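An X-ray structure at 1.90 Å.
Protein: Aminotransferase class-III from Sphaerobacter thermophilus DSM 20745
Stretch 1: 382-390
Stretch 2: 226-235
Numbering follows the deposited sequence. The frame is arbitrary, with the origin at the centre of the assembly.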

# COMPACT_ATOMS: atom_id res chain seq x y z
N PRO B 382 29.68 -2.15 -21.17
CA PRO B 382 29.37 -3.35 -20.37
C PRO B 382 28.60 -2.96 -19.11
O PRO B 382 29.13 -2.29 -18.23
CB PRO B 382 30.76 -3.91 -20.03
CG PRO B 382 31.69 -2.74 -20.12
CD PRO B 382 31.10 -1.75 -21.08
N LEU B 383 27.35 -3.43 -19.03
CA LEU B 383 26.49 -3.08 -17.90
C LEU B 383 26.87 -3.83 -16.63
O LEU B 383 26.32 -3.52 -15.56
CB LEU B 383 25.04 -3.36 -18.28
CG LEU B 383 24.59 -2.46 -19.43
CD1 LEU B 383 23.46 -3.10 -20.22
CD2 LEU B 383 24.18 -1.10 -18.84
N ALA B 384 27.79 -4.79 -16.72
CA ALA B 384 28.34 -5.44 -15.54
C ALA B 384 29.03 -4.45 -14.61
O ALA B 384 29.17 -4.73 -13.42
CB ALA B 384 29.31 -6.55 -15.97
N ASP B 385 29.47 -3.31 -15.14
CA ASP B 385 29.92 -2.18 -14.33
C ASP B 385 28.74 -1.22 -14.25
O ASP B 385 28.44 -0.51 -15.22
CB ASP B 385 31.15 -1.51 -14.96
CG ASP B 385 32.33 -2.48 -15.11
OD1 ASP B 385 32.47 -3.40 -14.28
OD2 ASP B 385 33.14 -2.31 -16.05
N TYR B 386 28.07 -1.18 -13.09
CA TYR B 386 26.73 -0.61 -13.02
C TYR B 386 26.71 0.87 -13.36
O TYR B 386 25.70 1.39 -13.87
CB TYR B 386 26.11 -0.86 -11.63
CG TYR B 386 26.53 0.09 -10.52
CD1 TYR B 386 25.85 1.29 -10.31
CD2 TYR B 386 27.56 -0.24 -9.65
CE1 TYR B 386 26.22 2.15 -9.29
CE2 TYR B 386 27.93 0.62 -8.61
CZ TYR B 386 27.25 1.81 -8.44
OH TYR B 386 27.61 2.66 -7.40
N ARG B 387 27.81 1.57 -13.13
CA ARG B 387 27.83 3.00 -13.41
C ARG B 387 27.74 3.28 -14.90
O ARG B 387 27.44 4.42 -15.28
CB ARG B 387 29.06 3.65 -12.79
CG ARG B 387 28.98 3.70 -11.26
CD ARG B 387 29.73 4.89 -10.72
NE ARG B 387 29.86 4.87 -9.27
CZ ARG B 387 29.00 5.45 -8.43
NH1 ARG B 387 27.94 6.09 -8.90
NH2 ARG B 387 29.21 5.41 -7.12
N ASN B 388 27.98 2.27 -15.74
CA ASN B 388 27.80 2.42 -17.17
C ASN B 388 26.34 2.52 -17.57
O ASN B 388 26.06 2.92 -18.71
CB ASN B 388 28.45 1.25 -17.90
CG ASN B 388 29.96 1.32 -17.85
OD1 ASN B 388 30.52 2.40 -17.69
ND2 ASN B 388 30.62 0.17 -17.98
N SER B 389 25.39 2.18 -16.68
CA SER B 389 23.99 2.27 -17.08
C SER B 389 23.50 3.71 -17.14
O SER B 389 22.44 3.96 -17.72
CB SER B 389 23.09 1.44 -16.16
OG SER B 389 23.17 1.84 -14.80
N VAL B 390 24.23 4.66 -16.56
CA VAL B 390 23.82 6.06 -16.59
C VAL B 390 24.03 6.63 -17.99
O VAL B 390 25.09 6.46 -18.60
CB VAL B 390 24.60 6.88 -15.55
CG1 VAL B 390 24.10 8.31 -15.55
CG2 VAL B 390 24.45 6.26 -14.16
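Stretch 2 (226-235) RSLGLYPAEP

Stretch 2 packs against stretch 1 without regular secondary structure of its own. Its chain passes Ser389 near Leu228 (CA to CA 5.6 Å) and Leu383 near Tyr231 (CA to CA 6.5 Å), so the two segments run in opposite senses where they meet. The contact buries 350 Å², both sides summed, and no direct hydrogen bond crosses it; it rests on apolar packing and one water.

Stretch 1 begins with a type I turn from Pro382 to Asp385 and continues into a 3-10 segment, residues 386-389. The O atom of Pro382 accepts both Asp385 N (3.3 Å) and, in a nearly linear bond, Asn388 ND2 (2.9 Å). The m rotamer of Asn388 thus folds its amide back onto the start of the turn and ties turn to 3-10 segment. At the end of that segment Ser389 takes the p rotamer (chi1 59°), which brings OG within 2.7 Å of Tyr386 O, the same carbonyl that accepts Ser389 N at 2.9 Å. With its proton given to Tyr386 O, Ser389 OG receives a hydrogen bond from water 1 at 2.9 Å; the water also donates weakly to Ser227 O at 3.4 Å and so bridges the two stretches.

Leu228 has the largest area covered by stretch 1. Its CA-to-CB bond points sideways, but the m,t conformation (chi1 -61°, chi2 -177°) carries the end of the side chain nearer: CD2 lies 4.1 Å from Tyr386 CD1, oblique to the ring, and 3.8 Å from Ser389 OG. The Tyr386 side chain, at chi1 81°, presents CD1 to this methyl. Leu228 O approaches Ser389 CB at 3.6 Å.

Gly229 follows with phi/psi of 90/13, and its N donates a hydrogen bond to Arg226 O at 3.0 Å. At these angles a CB would be jammed against the preceding carbonyl oxygen; an ideal one would also point toward stretch 1 and lie only 3.2 Å from Leu383 CD2. The absence of a side chain therefore suits both the local fold and the close approach of Leu383. Leu230, also at positive phi (57/45), points its CA-to-CB bond away, whereas Tyr231 adopts an extended backbone (-111/121) with its CA-to-CB bond toward stretch 1.

Leu383 and Tyr231 point their CA-to-CB bonds toward each other's stretch, and their CB atoms meet at 4.0 Å. The t rotamer of Tyr231 (chi1 -180°) carries the ring past Ala384, whose N lies over one face; Tyr231 CE2 is 3.6 Å from Ala384 CA and 3.7 Å from Ala384 CB. Beyond the ring, Tyr231 OH donates to Glu234 OE2 in a short hydrogen bond of 2.5 Å. Glu234, the N-cap residue of the following helix, reaches the hydroxyl with an m,t side chain, and the bond links the ring's hydroxyl to Glu234 within stretch 2. The same OE2 of Glu234 comes within 3.6 Å of Ala384 CB, which places a second stretch 2 side chain beside Ala384.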

# COMPACT_ATOMS: atom_id res chain seq x y z
N ARG B 226 15.78 -3.12 -13.12
CA ARG B 226 15.48 -2.34 -14.34
C ARG B 226 16.30 -1.03 -14.30
O ARG B 226 16.79 -0.62 -15.35
CB ARG B 226 14.00 -1.99 -14.40
CG ARG B 226 13.73 -0.65 -15.05
CD ARG B 226 12.27 -0.33 -15.22
NE ARG B 226 11.55 -0.41 -13.97
CZ ARG B 226 11.52 0.56 -13.06
NH1 ARG B 226 12.18 1.68 -13.27
NH2 ARG B 226 10.82 0.40 -11.96
N SER B 227 16.43 -0.44 -13.11
CA SER B 227 17.12 0.83 -12.97
C SER B 227 18.57 0.76 -13.42
O SER B 227 19.14 1.76 -13.88
CB SER B 227 17.06 1.27 -11.50
OG SER B 227 15.92 2.04 -11.24
N LEU B 228 19.18 -0.43 -13.34
CA LEU B 228 20.57 -0.60 -13.76
C LEU B 228 20.69 -1.28 -15.13
O LEU B 228 21.73 -1.86 -15.43
CB LEU B 228 21.34 -1.37 -12.68
CG LEU B 228 21.41 -0.68 -11.30
CD1 LEU B 228 22.26 -1.46 -10.25
CD2 LEU B 228 21.92 0.74 -11.43
N GLY B 229 19.65 -1.19 -15.96
CA GLY B 229 19.73 -1.73 -17.31
C GLY B 229 19.30 -3.17 -17.48
O GLY B 229 19.58 -3.75 -18.54
N LEU B 230 18.65 -3.78 -16.49
CA LEU B 230 18.17 -5.17 -16.61
C LEU B 230 19.33 -6.11 -16.92
O LEU B 230 19.23 -6.99 -17.78
CB LEU B 230 17.07 -5.31 -17.67
CG LEU B 230 16.10 -6.49 -17.51
CD1 LEU B 230 15.25 -6.28 -16.24
CD2 LEU B 230 15.20 -6.66 -18.71
N TYR B 231 20.43 -5.93 -16.22
CA TYR B 231 21.52 -6.89 -16.27
C TYR B 231 21.59 -7.60 -14.92
O TYR B 231 21.77 -6.93 -13.89
CB TYR B 231 22.85 -6.20 -16.59
CG TYR B 231 24.01 -7.16 -16.67
CD1 TYR B 231 24.21 -7.96 -17.79
CD2 TYR B 231 24.89 -7.28 -15.61
CE1 TYR B 231 25.27 -8.84 -17.85
CE2 TYR B 231 25.95 -8.15 -15.66
CZ TYR B 231 26.14 -8.93 -16.78
OH TYR B 231 27.20 -9.79 -16.81
N PRO B 232 21.45 -8.92 -14.89
CA PRO B 232 21.24 -9.62 -13.61
C PRO B 232 22.49 -9.65 -12.74
O PRO B 232 23.62 -9.49 -13.20
CB PRO B 232 20.84 -11.03 -14.04
CG PRO B 232 20.49 -10.94 -15.49
CD PRO B 232 21.28 -9.81 -16.05
N ALA B 233 22.24 -9.85 -11.44
CA ALA B 233 23.31 -10.20 -10.52
C ALA B 233 24.04 -11.43 -11.04
O ALA B 233 23.42 -12.44 -11.38
CB ALA B 233 22.74 -10.46 -9.12
N GLU B 234 25.38 -11.33 -11.13
CA GLU B 234 26.16 -12.43 -11.68
C GLU B 234 26.27 -13.56 -10.65
O GLU B 234 26.26 -13.30 -9.44
CB GLU B 234 27.54 -11.93 -12.12
CG GLU B 234 27.45 -11.02 -13.35
CD GLU B 234 28.77 -10.38 -13.77
OE1 GLU B 234 29.68 -10.23 -12.92
OE2 GLU B 234 28.89 -10.00 -14.96
N PRO B 235 26.36 -14.81 -11.11
CA PRO B 235 26.23 -15.95 -10.17
C PRO B 235 27.25 -15.96 -9.05
O PRO B 235 26.87 -16.17 -7.88
CB PRO B 235 26.36 -17.17 -11.09
CG PRO B 235 25.90 -16.68 -12.44
CD PRO B 235 26.35 -15.24 -12.52
O HOH W 1 21.71 3.94 -13.39